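Local coordinates for protein phospho-2-dehydro-3-deoxyheptonate aldolase (Francisella tularensis, PDB 3TQK) that probably catalyses the condensation of phosphoenolpyruvate with D-erythrose 4-phosphate to DAHP, the first step of chorismate biosynthesis, at residues Val33-Ser36 / Arg37-Ala41; Asp246-Ala249 / Lys250-Ala254. All blocks are in the same frame, centred on the assembly; numbering follows the deposited sequence.

How the contacts relate
Two one-turn steps of alpha-helix illustrate how the same backbone pattern serves different places in a TIM barrel. Contact 1 belongs to helix 27-45, which precedes the first barrel strand and lies against the end where the strands begin; contact 2 belongs to helix 241-253, which links strands 226-230 and 260-263 on the outside. Their centres are 25 Å apart and they do not touch. Each is partly buried, with one side of its helix packed inward and charged residues on the other, though contact 1 lies closer to the chain centre. There an arginine runs beside a valine and bonds beyond the helix, whereas contact 2 closes one internal salt bridge, Asp246-Lys250.

Contact 1 (Val33-Ser36 / Arg37-Ala41); sequences VRKS and RKEIA
Val33 to Ile40 are part of a regular alpha-helix in which Arg37 N, Glu39 N and Ile40 N bond back to the carbonyl oxygens of Val33, Lys35 and Ser36, while Lys38 N reaches Arg34 O only weakly at 3.3 Å. This stretch belongs to helix 27-45, which lies across the end of the TIM barrel where the strands start: Ile40 touches Leu85 and Thr155, and Ser36 meets Pro136 while its hydroxyl is hydrogen-bonded to Thr32 O, one turn earlier, and to Thr155 OG1. On the exposed side, Arg34 and Lys38 run alongside each other: Arg34 CG lies 4.1 Å from Lys38 CE, and the like charges Arg34 NE and Lys38 NZ are 4.6 Å apart. Lys35 stays extended and brings CE, not its ammonium, to 3.4 Å from Glu39 OE2, whereas Glu39 OE1 makes a salt bridge to Arg50. Arg37 turns CG anti to its carbonyl carbon (chi1 -82°) and continues extended past Val33 to the loop before strand 156-159, where Arg37 NH2 is hydrogen-bonded to Ile154 O. Val33 CG1 sits over one face of that guanidinium, displaced toward its rim and 3.3 Å from Arg37 NE.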
loop_
_atom_site.group_PDB
_atom_site.type_symbol
_atom_site.label_atom_id
_atom_site.label_comp_id
_atom_site.label_asym_id
_atom_site.label_seq_id
_atom_site.Cartn_x
_atom_site.Cartn_y
_atom_site.Cartn_z
ATOM N N VAL A 33 26.575 11.005 0.354
ATOM C CA VAL A 33 25.559 10.110 0.888
ATOM C C VAL A 33 26.041 9.483 2.191
ATOM O O VAL A 33 25.322 9.486 3.185
ATOM C CB VAL A 33 25.155 9.005 -0.113
ATOM C CG1 VAL A 33 24.151 8.051 0.522
ATOM C CG2 VAL A 33 24.562 9.618 -1.397
ATOM N N ARG A 34 27.266 8.965 2.187
ATOM C CA ARG A 34 27.817 8.296 3.351
ATOM C C ARG A 34 27.782 9.220 4.558
ATOM O O ARG A 34 27.287 8.844 5.626
ATOM C CB ARG A 34 29.257 7.846 3.104
ATOM C CG ARG A 34 29.867 7.099 4.311
ATOM C CD ARG A 34 31.290 6.677 4.065
ATOM N NE ARG A 34 32.134 7.832 3.776
ATOM C CZ ARG A 34 33.341 7.760 3.221
ATOM N NH1 ARG A 34 33.881 6.583 2.902
ATOM N NH2 ARG A 34 34.017 8.875 2.974
ATOM N N LYS A 35 28.279 10.435 4.366
ATOM C CA LYS A 35 28.365 11.411 5.440
ATOM C C LYS A 35 26.995 11.886 5.894
ATOM O O LYS A 35 26.689 11.857 7.093
ATOM C CB LYS A 35 29.213 12.596 4.986
ATOM C CG LYS A 35 29.367 13.739 5.986
ATOM C CD LYS A 35 30.244 14.828 5.347
ATOM C CE LYS A 35 30.484 16.021 6.245
ATOM N NZ LYS A 35 31.775 16.675 5.836
ATOM N N SER A 36 26.163 12.309 4.953
ATOM C CA SER A 36 24.854 12.855 5.299
ATOM C C SER A 36 23.957 11.814 5.961
ATOM O O SER A 36 23.140 12.157 6.817
ATOM C CB SER A 36 24.165 13.444 4.062
ATOM O OG SER A 36 24.024 12.499 3.018
ATOM N N ARG A 37 24.109 10.545 5.575
ATOM C CA ARG A 37 23.337 9.465 6.194
ATOM C C ARG A 37 23.686 9.304 7.670
ATOM O O ARG A 37 22.795 9.108 8.500
ATOM C CB ARG A 37 23.550 8.133 5.479
ATOM C CG ARG A 37 22.724 7.959 4.249
ATOM C CD ARG A 37 22.981 6.610 3.635
ATOM N NE ARG A 37 22.164 6.336 2.455
ATOM C CZ ARG A 37 22.346 5.289 1.651
ATOM N NH1 ARG A 37 23.309 4.420 1.898
ATOM N NH2 ARG A 37 21.566 5.102 0.593
ATOM N N LYS A 38 24.977 9.361 7.992
ATOM C CA LYS A 38 25.401 9.297 9.387
ATOM C C LYS A 38 24.842 10.508 10.140
ATOM O O LYS A 38 24.298 10.380 11.232
ATOM C CB LYS A 38 26.925 9.261 9.520
ATOM C CG LYS A 38 27.589 7.964 9.067
ATOM C CD LYS A 38 29.101 8.048 9.337
ATOM C CE LYS A 38 29.940 7.191 8.379
ATOM N NZ LYS A 38 31.344 7.741 8.262
ATOM N N GLU A 39 24.960 11.674 9.526
ATOM C CA GLU A 39 24.438 12.898 10.112
ATOM C C GLU A 39 22.929 12.876 10.388
ATOM O O GLU A 39 22.509 13.283 11.470
ATOM C CB GLU A 39 24.824 14.097 9.249
ATOM C CG GLU A 39 26.350 14.364 9.256
ATOM C CD GLU A 39 26.749 15.673 8.564
ATOM O OE1 GLU A 39 25.850 16.397 8.072
ATOM O OE2 GLU A 39 27.974 15.978 8.533
ATOM N N ILE A 40 22.105 12.411 9.448
ATOM C CA ILE A 40 20.649 12.392 9.696
ATOM C C ILE A 40 20.278 11.307 10.715
ATOM O O ILE A 40 19.364 11.511 11.518
ATOM C CB ILE A 40 19.798 12.232 8.400
ATOM C CG1 ILE A 40 18.317 12.503 8.677
ATOM C CG2 ILE A 40 19.963 10.839 7.782
ATOM C CD1 ILE A 40 18.002 13.853 9.272
ATOM N N ALA A 41 20.974 10.169 10.692
ATOM C CA ALA A 41 20.727 9.114 11.681
ATOM C C ALA A 41 20.928 9.643 13.117
ATOM O O ALA A 41 20.100 9.396 13.990
ATOM C CB ALA A 41 21.622 7.877 11.424
#

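Contact 2 (Asp246-Ala249 / Lys250-Ala254); sequences DCIA and KLKKA
Lys250 grips Asp246 twice, once through the backbone and once through the side chain. Its N donates to Asp246 O at 2.9 Å, and its side chain crosses that of Asp246 at a slant to close an i to i+4 salt bridge. Asp246 holds CG anti to its own N (chi1 175°), which carries the carboxylate along the helix toward the lysine. The aliphatic chain of Lys250 passes beside Asp246 OD2, then bends at the last torsion (chi4 80°) and turns NZ onto the carboxylate: OD2 receives it on the syn lone pair at 2.7 Å, while the bond to OD1, at 3.1 Å from NZ, is weak. The Lys250 side chain also touches Gln191 and Val194 of helix 191-200.

Leu251 faces inward. Its N bonds to Cys247 O, and its CD1 lies 4.1 Å from Cys247 SG and 4.3 Å from Ile248 CD1. This is the barrel-facing side of the helix in the beta-alpha-beta unit of strand 226-230, helix 241-253 and strand 260-263: Leu251 and Cys247 both rest on Val228, and Cys247 and Ile248 meet Val260.

Lys252 bonds through N to Ile248 O in a nearly straight line (175° at the hydrogen). Its side chain lies about 7 Å from that of Asp255, seen to bind calcium in this protein although no calcium is bound to it in this chain. At Lys253 the bond from N to Ala249 O lengthens to 3.2 Å. Ala254 leaves helical geometry, its N donating weakly to both Lys250 O and Leu251 O.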
loop_
_atom_site.group_PDB
_atom_site.type_symbol
_atom_site.label_atom_id
_atom_site.label_comp_id
_atom_site.label_asym_id
_atom_site.label_seq_id
_atom_site.Cartn_x
_atom_site.Cartn_y
_atom_site.Cartn_z
ATOM N N ASP A 246 1.944 13.361 22.250
ATOM C CA ASP A 246 1.165 12.133 22.043
ATOM C C ASP A 246 1.933 11.149 21.185
ATOM O O ASP A 246 1.961 9.945 21.471
ATOM C CB ASP A 246 -0.172 12.450 21.372
ATOM C CG ASP A 246 -0.976 11.193 21.016
ATOM O OD1 ASP A 246 -1.708 10.673 21.880
ATOM O OD2 ASP A 246 -0.890 10.733 19.864
ATOM N N CYS A 247 2.543 11.668 20.122
ATOM C CA CYS A 247 3.333 10.844 19.217
ATOM C C CYS A 247 4.513 10.220 19.964
ATOM O O CYS A 247 4.755 9.009 19.852
ATOM C CB CYS A 247 3.831 11.674 18.024
ATOM S SG CYS A 247 4.692 10.718 16.768
ATOM N N ILE A 248 5.234 11.052 20.717
ATOM C CA ILE A 248 6.340 10.585 21.562
ATOM C C ILE A 248 5.877 9.511 22.552
ATOM O O ILE A 248 6.550 8.485 22.699
ATOM C CB ILE A 248 7.027 11.762 22.331
ATOM C CG1 ILE A 248 7.802 12.654 21.361
ATOM C CG2 ILE A 248 7.984 11.241 23.383
ATOM C CD1 ILE A 248 8.968 11.952 20.655
ATOM N N ALA A 249 4.725 9.720 23.199
ATOM C CA ALA A 249 4.168 8.709 24.106
ATOM C C ALA A 249 3.903 7.388 23.381
ATOM O O ALA A 249 4.185 6.313 23.917
ATOM C CB ALA A 249 2.888 9.210 24.789
ATOM N N LYS A 250 3.372 7.473 22.160
ATOM C CA LYS A 250 3.054 6.280 21.374
ATOM C C LYS A 250 4.333 5.525 21.014
ATOM O O LYS A 250 4.398 4.294 21.148
ATOM C CB LYS A 250 2.254 6.648 20.116
ATOM C CG LYS A 250 0.766 6.959 20.369
ATOM C CD LYS A 250 0.091 7.490 19.092
ATOM C CE LYS A 250 -1.446 7.351 19.093
ATOM N NZ LYS A 250 -2.212 8.391 19.853
ATOM N N LEU A 251 5.349 6.272 20.580
ATOM C CA LEU A 251 6.664 5.708 20.277
ATOM C C LEU A 251 7.284 4.988 21.486
ATOM O O LEU A 251 7.695 3.834 21.382
ATOM C CB LEU A 251 7.620 6.801 19.754
ATOM C CG LEU A 251 7.317 7.340 18.352
ATOM C CD1 LEU A 251 7.994 8.693 18.104
ATOM C CD2 LEU A 251 7.732 6.333 17.291
ATOM N N LYS A 252 7.347 5.659 22.629
ATOM C CA LYS A 252 7.888 5.018 23.852
ATOM C C LYS A 252 7.199 3.693 24.198
ATOM O O LYS A 252 7.878 2.740 24.580
ATOM C CB LYS A 252 7.864 5.968 25.066
ATOM C CG LYS A 252 8.839 7.167 24.967
ATOM C CD LYS A 252 10.306 6.754 24.673
ATOM C CE LYS A 252 11.206 7.977 24.449
ATOM N NZ LYS A 252 11.156 8.899 25.633
ATOM N N LYS A 253 5.876 3.627 24.040
ATOM C CA LYS A 253 5.138 2.366 24.217
ATOM C C LYS A 253 5.645 1.230 23.304
ATOM O O LYS A 253 5.649 0.061 23.706
ATOM C CB LYS A 253 3.632 2.561 23.974
ATOM C CG LYS A 253 2.781 2.684 25.228
ATOM C CD LYS A 253 1.278 2.414 24.938
ATOM C CE LYS A 253 0.419 2.718 26.187
ATOM N NZ LYS A 253 -1.047 2.499 25.995
ATOM N N ALA A 254 6.070 1.572 22.087
ATOM C CA ALA A 254 6.630 0.592 21.142
ATOM C C ALA A 254 8.148 0.398 21.308
ATOM O O ALA A 254 8.783 -0.295 20.500
ATOM C CB ALA A 254 6.301 1.003 19.688
#